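Local structure of hypothetical conserved protein (Thermus thermophilus, 3DZM) at residues 128-133 / 165-170; 85-90 / 106-111; 10-15 / 30-35. The protein is a calcium-binding outer membrane beta-barrel protein whose physiological function is not established. One frame throughout, in Å; residues are numbered along the deposited sequence.

Contact 1: 128-133 / 165-170; sequences QTISSN and ACFTRV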
ATOM      1  N   GLN A 128      17.202  12.660  -0.934  1.00 86.17           N
ATOM      2  CA  GLN A 128      15.978  13.386  -0.673  1.00 86.21           C
ATOM      3  C   GLN A 128      14.793  12.425  -0.504  1.00 90.07           C
ATOM      4  O   GLN A 128      14.656  11.449  -1.246  1.00 97.45           O
ATOM      5  CB  GLN A 128      15.740  14.379  -1.778  1.00 84.83           C
ATOM      6  CG  GLN A 128      15.309  15.697  -1.263  1.00 91.86           C
ATOM      7  CD  GLN A 128      15.485  16.754  -2.282  1.00104.83           C
ATOM      8  OE1 GLN A 128      16.322  17.637  -2.120  1.00111.42           O
ATOM      9  NE2 GLN A 128      14.718  16.667  -3.375  1.00111.13           N
ATOM     10  N   THR A 129      13.959  12.685   0.496  1.00 79.73           N
ATOM     11  CA  THR A 129      12.903  11.749   0.847  1.00 75.69           C
ATOM     12  C   THR A 129      11.624  12.482   1.103  1.00 73.63           C
ATOM     13  O   THR A 129      11.621  13.473   1.778  1.00 86.33           O
ATOM     14  CB  THR A 129      13.263  10.967   2.121  1.00 77.69           C
ATOM     15  OG1 THR A 129      14.441  10.197   1.885  1.00 78.53           O
ATOM     16  CG2 THR A 129      12.146  10.022   2.522  1.00 75.10           C
ATOM     17  N   ILE A 130      10.531  11.985   0.560  1.00 74.47           N
ATOM     18  CA  ILE A 130       9.211  12.530   0.848  1.00 78.38           C
ATOM     19  C   ILE A 130       8.302  11.464   1.497  1.00 75.60           C
ATOM     20  O   ILE A 130       8.507  10.279   1.332  1.00 74.07           O
ATOM     21  CB  ILE A 130       8.593  13.119  -0.424  1.00 88.52           C
ATOM     22  CG1 ILE A 130       7.303  13.874  -0.108  1.00 97.11           C
ATOM     23  CG2 ILE A 130       8.399  12.026  -1.481  1.00 83.32           C
ATOM     24  CD1 ILE A 130       7.133  15.132  -0.925  1.00 97.34           C
ATOM     25  N   SER A 131       7.318  11.903   2.268  1.00 80.70           N
ATOM     26  CA  SER A 131       6.462  11.023   3.085  1.00 70.01           C
ATOM     27  C   SER A 131       5.018  11.545   3.154  1.00 67.49           C
ATOM     28  O   SER A 131       4.774  12.757   3.130  1.00 65.59           O
ATOM     29  CB  SER A 131       7.008  10.940   4.502  1.00 68.89           C
ATOM     30  OG  SER A 131       7.970   9.914   4.577  1.00 83.83           O
ATOM     31  N   SER A 132       4.064  10.623   3.224  1.00 58.92           N
ATOM     32  CA  SER A 132       2.676  10.975   3.442  1.00 58.13           C
ATOM     33  C   SER A 132       1.993   9.856   4.186  1.00 62.20           C
ATOM     34  O   SER A 132       2.130   8.707   3.817  1.00 68.35           O
ATOM     35  CB  SER A 132       1.971  11.236   2.109  1.00 67.24           C
ATOM     36  OG  SER A 132       0.831  12.050   2.289  1.00 73.53           O
ATOM     37  N   ASN A 133       1.259  10.188   5.240  1.00 65.83           N
ATOM     38  CA  ASN A 133       0.446   9.190   5.937  1.00 65.44           C
ATOM     39  C   ASN A 133      -1.012   9.412   5.650  1.00 68.57           C
ATOM     40  O   ASN A 133      -1.534  10.473   5.970  1.00 71.20           O
ATOM     41  CB  ASN A 133       0.655   9.261   7.433  1.00 59.74           C
ATOM     42  CG  ASN A 133       2.092   9.095   7.824  1.00 64.34           C
ATOM     43  OD1 ASN A 133       2.931   8.751   7.007  1.00 67.87           O
ATOM     44  ND2 ASN A 133       2.389   9.367   9.075  1.00 65.72           N
ATOM     45  N   ALA A 165      -3.175  13.881   1.930  1.00 71.62           N
ATOM     46  CA  ALA A 165      -2.718  14.309   3.221  1.00 67.02           C
ATOM     47  C   ALA A 165      -1.520  15.242   3.060  1.00 73.63           C
ATOM     48  O   ALA A 165      -1.132  15.586   1.953  1.00 81.65           O
ATOM     49  CB  ALA A 165      -2.311  13.114   3.979  1.00 63.91           C
ATOM     50  N   CYS A 166      -0.916  15.638   4.170  1.00 77.08           N
ATOM     51  CA  CYS A 166       0.285  16.461   4.110  1.00 81.76           C
ATOM     52  C   CYS A 166       1.463  15.643   3.576  1.00 78.99           C
ATOM     53  O   CYS A 166       1.464  14.417   3.675  1.00 81.41           O
ATOM     54  CB  CYS A 166       0.602  17.042   5.499  1.00 76.29           C
ATOM     55  SG  CYS A 166      -0.514  18.356   6.017  1.00165.23           S
ATOM     56  N   PHE A 167       2.447  16.327   3.001  1.00 73.41           N
ATOM     57  CA  PHE A 167       3.725  15.718   2.619  1.00 73.71           C
ATOM     58  C   PHE A 167       4.865  16.246   3.473  1.00 74.69           C
ATOM     59  O   PHE A 167       4.889  17.419   3.796  1.00 78.38           O
ATOM     60  CB  PHE A 167       4.069  16.070   1.190  1.00 74.98           C
ATOM     61  CG  PHE A 167       3.219  15.405   0.195  1.00 77.83           C
ATOM     62  CD1 PHE A 167       3.408  14.069  -0.108  1.00 82.77           C
ATOM     63  CD2 PHE A 167       2.226  16.103  -0.447  1.00 77.81           C
ATOM     64  CE1 PHE A 167       2.626  13.456  -1.046  1.00 78.52           C
ATOM     65  CE2 PHE A 167       1.434  15.490  -1.383  1.00 78.93           C
ATOM     66  CZ  PHE A 167       1.643  14.174  -1.688  1.00 78.16           C
ATOM     67  N   THR A 168       5.827  15.394   3.802  1.00 73.92           N
ATOM     68  CA  THR A 168       6.992  15.823   4.571  1.00 73.42           C
ATOM     69  C   THR A 168       8.258  15.496   3.799  1.00 72.22           C
ATOM     70  O   THR A 168       8.503  14.341   3.519  1.00 82.19           O
ATOM     71  CB  THR A 168       7.022  15.092   5.883  1.00 70.19           C
ATOM     72  OG1 THR A 168       5.851  15.441   6.616  1.00 77.02           O
ATOM     73  CG2 THR A 168       8.226  15.465   6.685  1.00 70.95           C
ATOM     74  N   ARG A 169       9.043  16.511   3.446  1.00 67.02           N
ATOM     75  CA  ARG A 169      10.326  16.338   2.733  1.00 71.48           C
ATOM     76  C   ARG A 169      11.541  16.383   3.704  1.00 77.08           C
ATOM     77  O   ARG A 169      11.592  17.180   4.629  1.00 81.56           O
ATOM     78  CB  ARG A 169      10.456  17.363   1.562  1.00 69.32           C
ATOM     79  CG  ARG A 169      11.306  16.921   0.310  1.00103.64           C
ATOM     80  CD  ARG A 169      10.767  17.452  -1.110  1.00156.19           C
ATOM     81  NE  ARG A 169      10.991  16.480  -2.223  1.00145.80           N
ATOM     82  CZ  ARG A 169      10.579  16.567  -3.504  1.00120.19           C
ATOM     83  NH1 ARG A 169       9.869  17.605  -3.995  1.00 93.27           N
ATOM     84  NH2 ARG A 169      10.892  15.560  -4.308  1.00114.23           N
ATOM     85  N   VAL A 170      12.502  15.493   3.509  1.00 77.86           N
ATOM     86  CA  VAL A 170      13.768  15.545   4.236  1.00 82.69           C
ATOM     87  C   VAL A 170      14.924  15.444   3.257  1.00 84.38           C
ATOM     88  O   VAL A 170      15.073  14.416   2.602  1.00 85.96           O
ATOM     89  CB  VAL A 170      13.908  14.404   5.305  1.00 74.32           C
ATOM     90  CG1 VAL A 170      15.201  14.564   6.065  1.00 77.79           C
ATOM     91  CG2 VAL A 170      12.815  14.493   6.266  1.00 73.65           C
TER
HETATM   92  O   HOH W   1      -0.932  12.935   0.216  1.00 74.94           O
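Ile130 and Arg169, with the most surface covered in this pairing (76 and 75 Å²), face each other as a non-hydrogen-bonded pair of an antiparallel hairpin, their CA atoms 4.4 Å apart. Ile130 has CG1 anti to the backbone N (chi1 -172°), and CD1 at the end of that branch packs on Phe167, reaching CB of that residue at 3.8 Å. CD1 also comes near the Arg169 guanidinium, 4.3 Å from NE. Phe167 in turn takes Ser132 OG over one face of its ring. That hydroxyl donates to Cys166 O at 2.8 Å from above the carbonyl plane, and a water donates to OG while accepting from Ala165 N, so the hydroxyl is held on two counts beside the short non-strand break at Ala165 and Cys166. The backbone confirms the register: Val170 N to Thr129 O is 2.8 Å and nearly straight (164°), Thr168 N to Ser131 O 2.9 Å, whereas Ser131 N to Thr168 O is weak. Cys166 is tied by a disulfide to Cys184. Strand 100-117 flanks 128-133 and strand 178-183 flanks 165-170, while Val193 of helix 190-196 packs on both Ile130 and Phe167, and Arg169 touches the calcium-binding Leu54.

Contact 2: 85-90 / 106-111; sequences SLDVLY and GVRYNF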
ATOM      1  N   SER A  85      -4.580  -2.295   7.664  1.00 62.96           N
ATOM      2  CA  SER A  85      -5.944  -2.405   7.198  1.00 64.37           C
ATOM      3  C   SER A  85      -6.846  -3.219   8.157  1.00 61.67           C
ATOM      4  O   SER A  85      -6.404  -4.123   8.846  1.00 68.20           O
ATOM      5  CB  SER A  85      -5.956  -2.987   5.774  1.00 68.98           C
ATOM      6  OG  SER A  85      -6.238  -4.367   5.847  1.00 85.07           O
ATOM      7  N   LEU A  86      -8.118  -2.859   8.197  1.00 58.68           N
ATOM      8  CA  LEU A  86      -9.133  -3.631   8.883  1.00 63.48           C
ATOM      9  C   LEU A  86     -10.305  -3.862   7.933  1.00 70.38           C
ATOM     10  O   LEU A  86     -10.797  -2.913   7.336  1.00 75.88           O
ATOM     11  CB  LEU A  86      -9.627  -2.899  10.130  1.00 68.49           C
ATOM     12  CG  LEU A  86     -10.837  -3.620  10.721  1.00 82.78           C
ATOM     13  CD1 LEU A  86     -10.395  -4.756  11.631  1.00 81.17           C
ATOM     14  CD2 LEU A  86     -11.710  -2.656  11.463  1.00 87.08           C
ATOM     15  N   ASP A  87     -10.726  -5.122   7.787  1.00 65.54           N
ATOM     16  CA  ASP A  87     -11.822  -5.494   6.900  1.00 63.14           C
ATOM     17  C   ASP A  87     -12.892  -6.236   7.658  1.00 63.46           C
ATOM     18  O   ASP A  87     -12.601  -7.173   8.377  1.00 71.70           O
ATOM     19  CB  ASP A  87     -11.392  -6.470   5.793  1.00 79.53           C
ATOM     20  CG  ASP A  87     -10.211  -6.014   5.005  1.00 94.25           C
ATOM     21  OD1 ASP A  87     -10.048  -4.805   4.827  1.00106.82           O
ATOM     22  OD2 ASP A  87      -9.450  -6.881   4.533  1.00100.45           O
ATOM     23  N   VAL A  88     -14.144  -5.853   7.445  1.00 63.77           N
ATOM     24  CA  VAL A  88     -15.271  -6.680   7.834  1.00 64.50           C
ATOM     25  C   VAL A  88     -15.657  -7.509   6.624  1.00 65.87           C
ATOM     26  O   VAL A  88     -15.858  -6.951   5.551  1.00 64.79           O
ATOM     27  CB  VAL A  88     -16.451  -5.808   8.297  1.00 70.94           C
ATOM     28  CG1 VAL A  88     -17.770  -6.641   8.489  1.00 54.58           C
ATOM     29  CG2 VAL A  88     -16.029  -5.007   9.542  1.00 56.00           C
ATOM     30  N   LEU A  89     -15.708  -8.833   6.807  1.00 67.91           N
ATOM     31  CA  LEU A  89     -16.062  -9.812   5.778  1.00 66.15           C
ATOM     32  C   LEU A  89     -17.412 -10.421   6.069  1.00 74.53           C
ATOM     33  O   LEU A  89     -17.708 -10.717   7.198  1.00 84.92           O
ATOM     34  CB  LEU A  89     -15.054 -10.956   5.799  1.00 68.15           C
ATOM     35  CG  LEU A  89     -13.589 -10.545   5.749  1.00 79.62           C
ATOM     36  CD1 LEU A  89     -12.769 -11.298   6.754  1.00 79.05           C
ATOM     37  CD2 LEU A  89     -13.087 -10.798   4.354  1.00 89.52           C
ATOM     38  N   TYR A  90     -18.223 -10.642   5.050  1.00 73.33           N
ATOM     39  CA  TYR A  90     -19.450 -11.412   5.209  1.00 72.36           C
ATOM     40  C   TYR A  90     -19.444 -12.646   4.304  1.00 71.70           C
ATOM     41  O   TYR A  90     -19.143 -12.541   3.134  1.00 85.10           O
ATOM     42  CB  TYR A  90     -20.661 -10.526   4.906  1.00 93.00           C
ATOM     43  CG  TYR A  90     -21.940 -11.091   5.469  1.00121.40           C
ATOM     44  CD1 TYR A  90     -22.579 -12.168   4.853  1.00131.21           C
ATOM     45  CD2 TYR A  90     -22.504 -10.564   6.622  1.00135.28           C
ATOM     46  CE1 TYR A  90     -23.742 -12.702   5.367  1.00139.32           C
ATOM     47  CE2 TYR A  90     -23.676 -11.092   7.149  1.00144.21           C
ATOM     48  CZ  TYR A  90     -24.292 -12.161   6.516  1.00147.67           C
ATOM     49  OH  TYR A  90     -25.460 -12.690   7.032  1.00153.26           O
ATOM     50  N   GLY A 106     -13.572  -2.061   4.135  1.00 57.70           N
ATOM     51  CA  GLY A 106     -12.780  -1.676   5.274  1.00 56.24           C
ATOM     52  C   GLY A 106     -12.114  -0.321   5.230  1.00 59.18           C
ATOM     53  O   GLY A 106     -12.209   0.438   4.275  1.00 62.15           O
ATOM     54  N   VAL A 107     -11.390  -0.058   6.297  1.00 63.08           N
ATOM     55  CA  VAL A 107     -10.644   1.163   6.508  1.00 63.06           C
ATOM     56  C   VAL A 107      -9.123   0.844   6.384  1.00 54.79           C
ATOM     57  O   VAL A 107      -8.687  -0.274   6.645  1.00 59.66           O
ATOM     58  CB  VAL A 107     -11.057   1.713   7.901  1.00 60.87           C
ATOM     59  CG1 VAL A 107     -10.434   0.868   8.999  1.00 63.30           C
ATOM     60  CG2 VAL A 107     -10.711   3.156   8.056  1.00 65.93           C
ATOM     61  N   ARG A 108      -8.325   1.801   5.935  1.00 56.67           N
ATOM     62  CA  ARG A 108      -6.858   1.598   5.792  1.00 59.75           C
ATOM     63  C   ARG A 108      -6.078   2.781   6.343  1.00 63.06           C
ATOM     64  O   ARG A 108      -6.571   3.917   6.372  1.00 63.33           O
ATOM     65  CB  ARG A 108      -6.420   1.512   4.327  1.00 63.27           C
ATOM     66  CG  ARG A 108      -6.897   0.357   3.540  1.00 68.21           C
ATOM     67  CD  ARG A 108      -8.378   0.401   3.352  1.00 72.58           C
ATOM     68  NE  ARG A 108      -8.884  -0.866   3.863  1.00 80.37           N
ATOM     69  CZ  ARG A 108      -9.371  -1.790   3.073  1.00 74.67           C
ATOM     70  NH1 ARG A 108      -9.802  -2.927   3.549  1.00 64.54           N
ATOM     71  NH2 ARG A 108      -9.430  -1.527   1.788  1.00 74.29           N
ATOM     72  N   TYR A 109      -4.850   2.507   6.770  1.00 61.90           N
ATOM     73  CA  TYR A 109      -3.898   3.561   7.103  1.00 63.78           C
ATOM     74  C   TYR A 109      -2.596   3.237   6.398  1.00 61.82           C
ATOM     75  O   TYR A 109      -1.989   2.200   6.649  1.00 64.86           O
ATOM     76  CB  TYR A 109      -3.694   3.693   8.623  1.00 64.91           C
ATOM     77  CG  TYR A 109      -4.983   3.738   9.399  1.00 75.17           C
ATOM     78  CD1 TYR A 109      -5.526   4.951   9.781  1.00 81.86           C
ATOM     79  CD2 TYR A 109      -5.691   2.550   9.736  1.00 79.39           C
ATOM     80  CE1 TYR A 109      -6.737   5.002  10.508  1.00 91.12           C
ATOM     81  CE2 TYR A 109      -6.904   2.591  10.453  1.00 76.02           C
ATOM     82  CZ  TYR A 109      -7.411   3.825  10.833  1.00 85.91           C
ATOM     83  OH  TYR A 109      -8.582   3.934  11.525  1.00 85.91           O
ATOM     84  N   ASN A 110      -2.184   4.115   5.498  1.00 57.03           N
ATOM     85  CA  ASN A 110      -0.965   3.922   4.728  1.00 59.07           C
ATOM     86  C   ASN A 110       0.196   4.828   5.086  1.00 63.72           C
ATOM     87  O   ASN A 110       0.046   6.048   5.286  1.00 68.25           O
ATOM     88  CB  ASN A 110      -1.270   4.128   3.261  1.00 65.00           C
ATOM     89  CG  ASN A 110      -0.202   3.561   2.364  1.00 68.72           C
ATOM     90  OD1 ASN A 110      -0.071   2.357   2.230  1.00 74.34           O
ATOM     91  ND2 ASN A 110       0.543   4.426   1.719  1.00 68.21           N
ATOM     92  N   PHE A 111       1.373   4.227   5.134  1.00 62.70           N
ATOM     93  CA  PHE A 111       2.618   4.987   5.269  1.00 56.14           C
ATOM     94  C   PHE A 111       3.388   4.942   3.963  1.00 54.60           C
ATOM     95  O   PHE A 111       4.003   3.949   3.624  1.00 64.58           O
ATOM     96  CB  PHE A 111       3.408   4.514   6.511  1.00 55.59           C
ATOM     97  CG  PHE A 111       2.592   4.569   7.738  1.00 67.41           C
ATOM     98  CD1 PHE A 111       2.570   5.721   8.517  1.00 73.07           C
ATOM     99  CD2 PHE A 111       1.699   3.537   8.032  1.00 70.40           C
ATOM    100  CE1 PHE A 111       1.739   5.796   9.630  1.00 79.71           C
ATOM    101  CE2 PHE A 111       0.852   3.616   9.133  1.00 71.96           C
ATOM    102  CZ  PHE A 111       0.870   4.739   9.933  1.00 73.70           C
TER
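Leu86 and Val107 form the hydrogen-bonded pair at the centre of this antiparallel contact. Leu86 N reaches Val107 O at 3.1 Å with an N-H...O angle of 172°, and Val107 N returns to Leu86 O at 3.1 Å but less straight, at 141°. On the same face of the sheet, Leu86 CB meets Val107 CG1 at 4.0 Å. Ser85 with Arg108 and Asp87 with Gly106 are the flanking non-hydrogen-bonded pairs, and Gly106 CA approaches Leu86 O at 3.1 Å. The segment directions differ by 173°, as expected for neighbouring strands of a hairpin, here 76-90 with 100-117 in the barrel wall. On the face bearing Ser85 and Asp87, Arg108 bends at chi2 and chi3 and directs its guanidinium toward the Asp87 carboxylate, probably as a salt bridge, but the atoms are modelled too close for its geometry to be relied on. A weak bond from Arg108 NE to its neighbour's carbonyl, Val107 O, at 2.9 Å ties the side chain back to its own strand. Further out, Arg108 NH2 pairs with Asp160 and Asp87 OD2 with Arg43, extending the charge network to strands 151-172 and 40-50.

Contact 3: 10-15 / 30-35; sequences KFSVEA and VAEDLA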
ATOM      1  N   LYS A  10     -12.947 -19.043  15.067  1.00103.82           N
ATOM      2  CA  LYS A  10     -11.882 -19.592  14.229  1.00101.15           C
ATOM      3  C   LYS A  10     -10.825 -18.559  13.806  1.00 95.86           C
ATOM      4  O   LYS A  10     -11.073 -17.714  12.953  1.00 99.13           O
ATOM      5  CB  LYS A  10     -12.483 -20.287  13.016  1.00107.77           C
ATOM      6  CG  LYS A  10     -12.936 -21.719  13.322  1.00128.03           C
ATOM      7  CD  LYS A  10     -14.132 -22.162  12.456  1.00138.29           C
ATOM      8  CE  LYS A  10     -14.826 -23.417  13.022  1.00141.69           C
ATOM      9  NZ  LYS A  10     -15.204 -23.271  14.461  1.00142.86           N
ATOM     10  N   PHE A  11      -9.647 -18.647  14.416  1.00 84.09           N
ATOM     11  CA  PHE A  11      -8.553 -17.714  14.156  1.00 84.31           C
ATOM     12  C   PHE A  11      -7.503 -18.273  13.158  1.00 85.82           C
ATOM     13  O   PHE A  11      -7.035 -19.405  13.309  1.00 86.08           O
ATOM     14  CB  PHE A  11      -7.887 -17.307  15.485  1.00 84.60           C
ATOM     15  CG  PHE A  11      -8.811 -16.591  16.436  1.00 84.64           C
ATOM     16  CD1 PHE A  11      -9.103 -15.246  16.260  1.00 82.35           C
ATOM     17  CD2 PHE A  11      -9.365 -17.251  17.515  1.00 83.71           C
ATOM     18  CE1 PHE A  11      -9.942 -14.590  17.127  1.00 82.87           C
ATOM     19  CE2 PHE A  11     -10.211 -16.593  18.391  1.00 82.21           C
ATOM     20  CZ  PHE A  11     -10.504 -15.268  18.197  1.00 81.20           C
ATOM     21  N   SER A  12      -7.149 -17.505  12.127  1.00 80.08           N
ATOM     22  CA  SER A  12      -6.137 -17.980  11.181  1.00 79.27           C
ATOM     23  C   SER A  12      -5.154 -16.875  10.931  1.00 77.17           C
ATOM     24  O   SER A  12      -5.433 -15.707  11.169  1.00 77.40           O
ATOM     25  CB  SER A  12      -6.732 -18.438   9.848  1.00 79.78           C
ATOM     26  OG  SER A  12      -8.130 -18.616   9.963  1.00 97.28           O
ATOM     27  N   VAL A  13      -3.984 -17.252  10.454  1.00 72.59           N
ATOM     28  CA  VAL A  13      -3.013 -16.263  10.048  1.00 71.96           C
ATOM     29  C   VAL A  13      -2.904 -16.473   8.541  1.00 75.35           C
ATOM     30  O   VAL A  13      -2.909 -17.617   8.059  1.00 68.44           O
ATOM     31  CB  VAL A  13      -1.654 -16.424  10.837  1.00 83.68           C
ATOM     32  CG1 VAL A  13      -1.189 -17.867  10.818  1.00 81.46           C
ATOM     33  CG2 VAL A  13      -0.554 -15.501  10.300  1.00 83.40           C
ATOM     34  N   GLU A  14      -2.855 -15.363   7.808  1.00 75.65           N
ATOM     35  CA  GLU A  14      -2.908 -15.378   6.360  1.00 77.25           C
ATOM     36  C   GLU A  14      -1.712 -14.597   5.805  1.00 70.85           C
ATOM     37  O   GLU A  14      -1.455 -13.468   6.207  1.00 75.68           O
ATOM     38  CB  GLU A  14      -4.248 -14.762   5.926  1.00 84.79           C
ATOM     39  CG  GLU A  14      -4.561 -14.761   4.436  1.00 98.51           C
ATOM     40  CD  GLU A  14      -5.447 -13.569   4.033  1.00106.81           C
ATOM     41  OE1 GLU A  14      -6.689 -13.650   4.188  1.00100.72           O
ATOM     42  OE2 GLU A  14      -4.886 -12.548   3.553  1.00114.75           O
ATOM     43  N   ALA A  15      -0.977 -15.200   4.883  1.00 65.04           N
ATOM     44  CA  ALA A  15       0.095 -14.503   4.156  1.00 69.54           C
ATOM     45  C   ALA A  15      -0.296 -14.394   2.700  1.00 73.84           C
ATOM     46  O   ALA A  15      -0.830 -15.355   2.131  1.00 75.28           O
ATOM     47  CB  ALA A  15       1.456 -15.281   4.277  1.00 73.87           C
ATOM     48  N   VAL A  30      -7.113 -13.308  10.720  1.00 74.06           N
ATOM     49  CA  VAL A  30      -8.550 -13.347  10.443  1.00 72.89           C
ATOM     50  C   VAL A  30      -9.286 -14.040  11.570  1.00 74.37           C
ATOM     51  O   VAL A  30      -8.811 -15.026  12.111  1.00 84.60           O
ATOM     52  CB  VAL A  30      -8.849 -14.223   9.240  1.00 70.79           C
ATOM     53  CG1 VAL A  30     -10.299 -14.038   8.825  1.00 71.71           C
ATOM     54  CG2 VAL A  30      -7.885 -13.932   8.112  1.00 70.13           C
ATOM     55  N   ALA A  31     -10.463 -13.554  11.901  1.00 68.73           N
ATOM     56  CA  ALA A  31     -11.289 -14.209  12.889  1.00 65.95           C
ATOM     57  C   ALA A  31     -12.642 -14.402  12.246  1.00 77.69           C
ATOM     58  O   ALA A  31     -13.201 -13.474  11.706  1.00 74.83           O
ATOM     59  CB  ALA A  31     -11.398 -13.345  14.109  1.00 63.59           C
ATOM     60  N   GLU A  32     -13.158 -15.619  12.280  1.00 91.12           N
ATOM     61  CA  GLU A  32     -14.405 -15.918  11.602  1.00 99.06           C
ATOM     62  C   GLU A  32     -15.176 -16.932  12.420  1.00100.15           C
ATOM     63  O   GLU A  32     -14.612 -17.515  13.341  1.00 95.72           O
ATOM     64  CB  GLU A  32     -14.131 -16.416  10.182  1.00110.39           C
ATOM     65  CG  GLU A  32     -13.257 -17.643  10.111  1.00124.00           C
ATOM     66  CD  GLU A  32     -12.418 -17.718   8.841  1.00132.03           C
ATOM     67  OE1 GLU A  32     -12.969 -17.505   7.733  1.00127.23           O
ATOM     68  OE2 GLU A  32     -11.199 -18.002   8.970  1.00139.76           O
ATOM     69  N   ASP A  33     -16.460 -17.127  12.100  1.00110.47           N
ATOM     70  CA  ASP A  33     -17.354 -17.915  12.959  1.00120.29           C
ATOM     71  C   ASP A  33     -17.363 -17.328  14.368  1.00119.04           C
ATOM     72  O   ASP A  33     -17.044 -18.018  15.336  1.00122.66           O
ATOM     73  CB  ASP A  33     -16.935 -19.399  13.016  1.00130.10           C
ATOM     74  CG  ASP A  33     -17.157 -20.136  11.686  1.00142.01           C
ATOM     75  OD1 ASP A  33     -17.688 -19.521  10.727  1.00145.36           O
ATOM     76  OD2 ASP A  33     -16.795 -21.337  11.605  1.00142.23           O
ATOM     77  N   LEU A  34     -17.723 -16.053  14.480  1.00113.79           N
ATOM     78  CA  LEU A  34     -17.553 -15.325  15.736  1.00110.98           C
ATOM     79  C   LEU A  34     -18.729 -15.594  16.646  1.00118.88           C
ATOM     80  O   LEU A  34     -18.754 -15.189  17.818  1.00118.64           O
ATOM     81  CB  LEU A  34     -17.468 -13.824  15.476  1.00103.03           C
ATOM     82  CG  LEU A  34     -16.396 -13.312  14.511  1.00 96.44           C
ATOM     83  CD1 LEU A  34     -16.590 -11.818  14.287  1.00 90.68           C
ATOM     84  CD2 LEU A  34     -14.993 -13.649  15.020  1.00 89.03           C
ATOM     85  N   ALA A  35     -19.710 -16.283  16.079  1.00120.21           N
ATOM     86  CA  ALA A  35     -20.976 -16.509  16.730  1.00116.59           C
ATOM     87  C   ALA A  35     -21.606 -17.685  16.035  1.00123.84           C
ATOM     88  O   ALA A  35     -21.342 -17.919  14.857  1.00118.29           O
ATOM     89  CB  ALA A  35     -21.846 -15.287  16.587  1.00109.92           C
TER
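Lys10 and Glu32 make one hydrogen-bonded pair, and Ser12 and Val30 the next, where the first two long strands of the beta-barrel, 10-17 and 23-32, run antiparallel; the axes of the two short segments approach to 4.8 Å. Four backbone bonds define the register. Lys10 N to Glu32 O is 2.8 Å, and Glu32 N returns to Lys10 O; Ser12 N and Val30 O are 3.0 Å apart with an N-H...O angle of 163°, matched by Val30 N to Ser12 O at 169°. On the face bearing Phe11 and Ala31, Ala31 CB approaches Phe11 CE1 at 3.6 Å, obliquely to the ring. Among the charged and polar side chains, Glu32 OE1 has its main partner outside the pair, a salt bridge to Lys91. Glu14 likewise turns its carboxylate to Arg142 and Arg43 while OE1 lies 4.1 Å from Val30 CG2. CG of Glu32 stands between the backbone N and the carbonyl carbon (chi1 58°), and from there the extended chain brings OE2 to Ser12 OG, which donates a weak hydrogen bond to it at 3.3 Å. Past the strand end, Asp33 crosses the lysine chain obliquely, and the ion pair from Lys10 NZ to Asp33 OD2 is long, at 3.8 Å.

All three contacts are antiparallel pairings in one curled sheet, and along the chain they follow in series: contact 3 closes before contact 2 opens, and contact 2 before contact 1. Contacts 1 and 2 have centres 23 Å apart but meet at neighbouring strands 127-148 and 100-117, where Asn133 packs against Phe111 and Asn110. Contacts 2 and 3, centres 15 Å apart, touch through Leu89 CD1 and Val30 CG1 at 4.2 Å. Contacts 1 and 3 lie on opposite sides of the chain's centre, nearest atoms about 22 Å apart. The calcium site belongs to the contact 1 end: the Ile130 side chain is about 11 Å from the ion, whereas contacts 2 and 3 lie away from it.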